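Local coordinates for protein myosin-I heavy chain (PDB 5EJY) that moves along actin as an ATP-driven class VII motor in early phagocytosis and adhesion, represented here by a MyTH4-FERM unit of its tail, at residues 245-250 with 256-261; 265-270 with 285-290. One frame throughout, in Å; residues are numbered along the deposited sequence.

Contact 1 (245-250 with 256-261)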
loop_
_atom_site.group_PDB
_atom_site.type_symbol
_atom_site.label_atom_id
_atom_site.label_comp_id
_atom_site.label_asym_id
_atom_site.label_seq_id
_atom_site.Cartn_x
_atom_site.Cartn_y
_atom_site.Cartn_z
ATOM N N PHE A 245 7.165 -11.480 -5.306
ATOM C CA PHE A 245 7.345 -10.027 -5.220
ATOM C C PHE A 245 6.131 -9.355 -4.579
ATOM O O PHE A 245 5.015 -9.847 -4.697
ATOM C CB PHE A 245 7.550 -9.418 -6.619
ATOM C CG PHE A 245 8.959 -9.551 -7.160
ATOM C CD1 PHE A 245 9.485 -10.797 -7.467
ATOM C CD2 PHE A 245 9.739 -8.422 -7.383
ATOM C CE1 PHE A 245 10.754 -10.918 -8.002
ATOM C CE2 PHE A 245 11.024 -8.531 -7.908
ATOM C CZ PHE A 245 11.531 -9.782 -8.222
ATOM N N THR A 246 6.357 -8.237 -3.894
ATOM C CA THR A 246 5.258 -7.422 -3.370
ATOM C C THR A 246 5.681 -5.976 -3.475
ATOM O O THR A 246 6.828 -5.680 -3.799
ATOM C CB THR A 246 4.921 -7.705 -1.872
ATOM O OG1 THR A 246 5.971 -7.203 -1.018
ATOM C CG2 THR A 246 4.719 -9.204 -1.625
ATOM N N ILE A 247 4.758 -5.077 -3.167
ATOM C CA ILE A 247 5.065 -3.663 -3.141
ATOM C C ILE A 247 5.148 -3.267 -1.679
ATOM O O ILE A 247 4.252 -3.590 -0.901
ATOM C CB ILE A 247 3.960 -2.844 -3.845
ATOM C CG1 ILE A 247 3.918 -3.202 -5.344
ATOM C CG2 ILE A 247 4.221 -1.345 -3.669
ATOM C CD1 ILE A 247 2.701 -2.651 -6.083
ATOM N N ILE A 248 6.230 -2.586 -1.306
ATOM C CA ILE A 248 6.400 -2.109 0.060
ATOM C C ILE A 248 6.385 -0.586 0.108
ATOM O O ILE A 248 6.469 0.078 -0.934
ATOM C CB ILE A 248 7.714 -2.662 0.717
ATOM C CG1 ILE A 248 8.945 -2.265 -0.099
ATOM C CG2 ILE A 248 7.627 -4.169 0.881
ATOM C CD1 ILE A 248 9.598 -0.986 0.355
ATOM N N GLU A 249 6.247 -0.032 1.310
ATOM C CA GLU A 249 6.331 1.409 1.481
ATOM C C GLU A 249 7.698 1.786 2.031
ATOM O O GLU A 249 8.278 1.073 2.851
ATOM C CB GLU A 249 5.210 1.942 2.385
ATOM C CG GLU A 249 5.097 1.260 3.701
ATOM C CD GLU A 249 3.968 1.816 4.565
ATOM O OE1 GLU A 249 4.280 2.414 5.604
ATOM O OE2 GLU A 249 2.782 1.653 4.210
ATOM N N SER A 250 8.220 2.902 1.552
ATOM C CA SER A 250 9.527 3.374 1.984
ATOM C C SER A 250 9.432 4.843 2.362
ATOM O O SER A 250 9.192 5.698 1.514
ATOM C CB SER A 250 10.556 3.177 0.875
ATOM O OG SER A 250 11.825 3.670 1.261
ATOM N N ARG A 256 8.577 -0.663 5.137
ATOM C CA ARG A 256 7.570 -1.402 5.876
ATOM C C ARG A 256 6.715 -2.231 4.921
ATOM O O ARG A 256 6.361 -1.779 3.824
ATOM C CB ARG A 256 6.659 -0.465 6.688
ATOM C CG ARG A 256 7.313 0.215 7.900
ATOM C CD ARG A 256 7.581 -0.782 9.050
ATOM N NE ARG A 256 8.223 -0.127 10.188
ATOM C CZ ARG A 256 9.542 -0.014 10.345
ATOM N NH1 ARG A 256 10.373 -0.523 9.440
ATOM N NH2 ARG A 256 10.034 0.607 11.414
ATOM N N ASP A 257 6.383 -3.434 5.365
ATOM C CA ASP A 257 5.596 -4.378 4.597
ATOM C C ASP A 257 4.193 -3.820 4.367
ATOM O O ASP A 257 3.645 -3.119 5.220
ATOM C CB ASP A 257 5.513 -5.700 5.376
ATOM C CG ASP A 257 4.717 -6.768 4.651
ATOM O OD1 ASP A 257 5.236 -7.317 3.666
ATOM O OD2 ASP A 257 3.578 -7.065 5.064
ATOM N N ILE A 258 3.622 -4.130 3.210
ATOM C CA ILE A 258 2.215 -3.833 2.954
ATOM C C ILE A 258 1.499 -5.173 2.781
ATOM O O ILE A 258 1.892 -5.978 1.941
ATOM C CB ILE A 258 2.046 -2.964 1.684
ATOM C CG1 ILE A 258 2.738 -1.600 1.842
ATOM C CG2 ILE A 258 0.555 -2.761 1.364
ATOM C CD1 ILE A 258 2.774 -0.768 0.517
ATOM N N ALA A 259 0.467 -5.434 3.577
ATOM C CA ALA A 259 -0.254 -6.706 3.470
ATOM C C ALA A 259 -0.974 -6.849 2.122
ATOM O O ALA A 259 -1.349 -5.855 1.513
ATOM C CB ALA A 259 -1.242 -6.861 4.614
ATOM N N PRO A 260 -1.183 -8.095 1.672
ATOM C CA PRO A 260 -1.766 -8.324 0.344
ATOM C C PRO A 260 -3.119 -7.663 0.174
ATOM O O PRO A 260 -3.398 -7.177 -0.917
ATOM C CB PRO A 260 -1.914 -9.847 0.286
ATOM C CG PRO A 260 -0.817 -10.355 1.172
ATOM C CD PRO A 260 -0.775 -9.360 2.319
ATOM N N THR A 261 -3.939 -7.631 1.225
ATOM C CA THR A 261 -5.282 -7.059 1.104
ATOM C C THR A 261 -5.327 -5.573 1.464
ATOM O O THR A 261 -6.374 -4.940 1.358
ATOM C CB THR A 261 -6.293 -7.808 2.003
ATOM O OG1 THR A 261 -5.877 -7.692 3.358
ATOM C CG2 THR A 261 -6.352 -9.279 1.637
HETATM O O HOH W 1 4.435 -5.697 0.880
HETATM O O HOH W 2 2.046 -0.910 5.634
#
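E249 and R256 form an antiparallel hydrogen-bonded pair, their CA atoms 5.4 Å apart. R256 N donates a hydrogen bond to E249 O at 2.9 Å, and E249 N returns the bond to R256 O at 3.1 Å, with an N-H...O angle of 163°. Beyond this pair no further direct backbone hydrogen bond joins the segments, and a water spans them: it accepts from I258 N, lies 2.8 Å from I247 O, to which it can donate, and also bonds T246 OG1. Residues 254-256 form one of the two edge strands of the mixed five-stranded sheet in the ubiquitin-like F1 lobe of the FERM domain, joined to 245-251 as a hairpin. I258 adds apolar atoms, its CD1 3.6 Å from E249 N, against the backbone between I247 and E249. E249 CG, lodged between its own N and carbonyl carbon (chi1 53°), passes 3.8 Å from R256 CB. The carboxylate does not meet the guanidinium group, E249 OE1 and R256 NE being 6.6 Å apart; OE1 instead forms a salt bridge with K270. D257 sets off away from the strand, but its carboxylate swings back; OD1 forms a salt bridge with K292 and OD2 a hydrogen bond with Q485.

Contact 2 (265-270 with 285-290)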
loop_
_atom_site.group_PDB
_atom_site.type_symbol
_atom_site.label_atom_id
_atom_site.label_comp_id
_atom_site.label_asym_id
_atom_site.label_seq_id
_atom_site.Cartn_x
_atom_site.Cartn_y
_atom_site.Cartn_z
ATOM N N CYS A 265 -4.060 3.073 -1.846
ATOM C CA CYS A 265 -4.527 4.429 -1.552
ATOM C C CYS A 265 -4.478 4.778 -0.054
ATOM O O CYS A 265 -4.286 5.946 0.304
ATOM C CB CYS A 265 -5.925 4.677 -2.124
ATOM S SG CYS A 265 -5.923 4.885 -3.924
ATOM N N ASP A 266 -4.643 3.784 0.813
ATOM C CA ASP A 266 -4.487 4.033 2.251
ATOM C C ASP A 266 -3.044 4.457 2.575
ATOM O O ASP A 266 -2.801 5.252 3.489
ATOM C CB ASP A 266 -4.865 2.792 3.081
ATOM C CG ASP A 266 -6.378 2.620 3.237
ATOM O OD1 ASP A 266 -7.124 3.590 2.991
ATOM O OD2 ASP A 266 -6.816 1.511 3.625
ATOM N N VAL A 267 -2.080 3.934 1.829
ATOM C CA VAL A 267 -0.688 4.341 2.047
ATOM C C VAL A 267 -0.520 5.813 1.667
ATOM O O VAL A 267 0.097 6.580 2.403
ATOM C CB VAL A 267 0.308 3.444 1.264
ATOM C CG1 VAL A 267 1.751 3.924 1.462
ATOM C CG2 VAL A 267 0.175 1.995 1.722
ATOM N N LEU A 268 -1.102 6.218 0.535
ATOM C CA LEU A 268 -1.085 7.634 0.143
ATOM C C LEU A 268 -1.661 8.560 1.233
ATOM O O LEU A 268 -1.144 9.657 1.469
ATOM C CB LEU A 268 -1.844 7.846 -1.166
ATOM C CG LEU A 268 -1.301 7.169 -2.433
ATOM C CD1 LEU A 268 -2.220 7.473 -3.633
ATOM C CD2 LEU A 268 0.135 7.610 -2.723
ATOM N N SER A 269 -2.740 8.125 1.882
ATOM C CA SER A 269 -3.303 8.874 3.005
ATOM C C SER A 269 -2.289 9.034 4.134
ATOM O O SER A 269 -2.170 10.105 4.729
ATOM C CB SER A 269 -4.553 8.167 3.543
ATOM O OG SER A 269 -5.511 8.014 2.509
ATOM N N LYS A 270 -1.568 7.961 4.435
ATOM C CA LYS A 270 -0.552 8.007 5.503
ATOM C C LYS A 270 0.568 8.981 5.178
ATOM O O LYS A 270 1.096 9.668 6.066
ATOM C CB LYS A 270 0.038 6.624 5.760
ATOM C CG LYS A 270 -0.931 5.629 6.339
ATOM C CD LYS A 270 -0.224 4.620 7.232
ATOM C CE LYS A 270 1.092 4.155 6.631
ATOM N NZ LYS A 270 1.657 2.987 7.385
ATOM N N PHE A 285 9.044 9.736 0.292
ATOM C CA PHE A 285 8.288 8.494 0.208
ATOM C C PHE A 285 8.402 7.837 -1.159
ATOM O O PHE A 285 8.354 8.515 -2.172
ATOM C CB PHE A 285 6.809 8.734 0.504
ATOM C CG PHE A 285 5.937 7.584 0.107
ATOM C CD1 PHE A 285 5.858 6.456 0.901
ATOM C CD2 PHE A 285 5.222 7.616 -1.077
ATOM C CE1 PHE A 285 5.068 5.383 0.527
ATOM C CE2 PHE A 285 4.432 6.550 -1.450
ATOM C CZ PHE A 285 4.362 5.431 -0.645
ATOM N N LYS A 286 8.523 6.512 -1.167
ATOM C CA LYS A 286 8.438 5.725 -2.398
ATOM C C LYS A 286 7.660 4.447 -2.135
ATOM O O LYS A 286 7.744 3.881 -1.043
ATOM C CB LYS A 286 9.836 5.296 -2.865
ATOM C CG LYS A 286 10.859 6.398 -3.012
ATOM C CD LYS A 286 12.251 5.798 -3.223
ATOM C CE LYS A 286 13.222 6.836 -3.773
ATOM N N PHE A 287 6.931 3.973 -3.144
ATOM C CA PHE A 287 6.547 2.574 -3.180
ATOM C C PHE A 287 7.726 1.863 -3.823
ATOM O O PHE A 287 8.332 2.391 -4.763
ATOM C CB PHE A 287 5.325 2.348 -4.074
ATOM C CG PHE A 287 4.021 2.832 -3.500
ATOM C CD1 PHE A 287 3.437 2.185 -2.419
ATOM C CD2 PHE A 287 3.337 3.888 -4.098
ATOM C CE1 PHE A 287 2.215 2.614 -1.910
ATOM C CE2 PHE A 287 2.127 4.318 -3.594
ATOM C CZ PHE A 287 1.569 3.673 -2.491
ATOM N N VAL A 288 8.041 0.665 -3.354
ATOM C CA VAL A 288 9.104 -0.114 -3.976
ATOM C C VAL A 288 8.636 -1.540 -4.254
ATOM O O VAL A 288 7.999 -2.176 -3.401
ATOM C CB VAL A 288 10.361 -0.166 -3.074
ATOM C CG1 VAL A 288 11.512 -0.835 -3.813
ATOM C CG2 VAL A 288 10.759 1.245 -2.635
ATOM N N PHE A 289 8.954 -2.025 -5.453
ATOM C CA PHE A 289 8.604 -3.377 -5.903
ATOM C C PHE A 289 9.812 -4.293 -5.650
ATOM O O PHE A 289 10.821 -4.180 -6.344
ATOM C CB PHE A 289 8.276 -3.294 -7.403
ATOM C CG PHE A 289 7.736 -4.567 -8.019
ATOM C CD1 PHE A 289 6.709 -5.284 -7.426
ATOM C CD2 PHE A 289 8.223 -4.999 -9.244
ATOM C CE1 PHE A 289 6.190 -6.440 -8.036
ATOM C CE2 PHE A 289 7.704 -6.148 -9.871
ATOM C CZ PHE A 289 6.693 -6.866 -9.264
ATOM N N LYS A 290 9.723 -5.170 -4.643
ATOM C CA LYS A 290 10.863 -5.979 -4.205
ATOM C C LYS A 290 10.477 -7.435 -4.081
ATOM O O LYS A 290 9.303 -7.751 -3.925
ATOM C CB LYS A 290 11.308 -5.566 -2.786
ATOM C CG LYS A 290 11.896 -4.195 -2.628
ATOM C CD LYS A 290 12.447 -4.091 -1.203
ATOM C CE LYS A 290 13.035 -5.446 -0.770
ATOM N NZ LYS A 290 13.580 -5.492 0.633
#
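V267 projects from helix 265-270 toward F285 and F287 of strand 285-290, and its CG1 methyl touches both rings. The two segments run nearly antiparallel, their N-to-C directions 158° apart, with 10.5 Å between the axes at closest approach, a gap that side chains alone bridge. V267 CG1 stands anti to the backbone N (chi1 178°), which sets this methyl 3.6 Å from F287 CE1 and 3.7 Å from F285 CZ. Both approaches are oblique to the rings. V267 and F287 reach for each other from opposite directions, whereas V267 and F285 cross at about a right angle. The phenylalanines also meet one another: F285 CZ lies 3.6 Å above the plane of the F287 ring, over its centre, while F287 CE1 sits in plane at the edge of the F285 ring. In the ubiquitin-like F1 lobe of the FERM domain, helix 264-277 packs on one face of the mixed sheet, and these residues join it to the central strand, 285-291. L268 reaches the same aromatic farther along: its CB leaves the helix to one side, but with CD1 anti to CA (chi2 179°) the other methyl, CD2, is left facing the ring, 3.9 Å from F287 CE2, the two side chains crossing at about a right angle. F287 therefore has V267 at CE1 and L268 at CE2. With an alanine at F287, the space between helix and strand is likely to open, leaving V267 CB and L268 CD2 without this ring and F285 CZ without a face beneath it. Around this core, L268 also touches I201 and V203 of strand 201-207, and F287 packs on I205, I247 and L264.

How the contacts relate
Contacts 1 and 2 occupy the same ubiquitin-like lobe, with centres 8 Å apart, and follow in series along the chain. Their strands, 245-251 and 285-291, are antiparallel neighbours in one sheet: I248 N lies 2.8 Å from V288 O, and S250 N is likewise 2.8 Å from K286 O, both probable hydrogen bonds. The F245 ring packs on the neighbouring backbone, its CD2 3.5 Å from K290 C. Contact 1 thus extends the sheet at its edge, while contact 2 adds the helix over a face. That helix links them again, because V267 touches both I258 and E249.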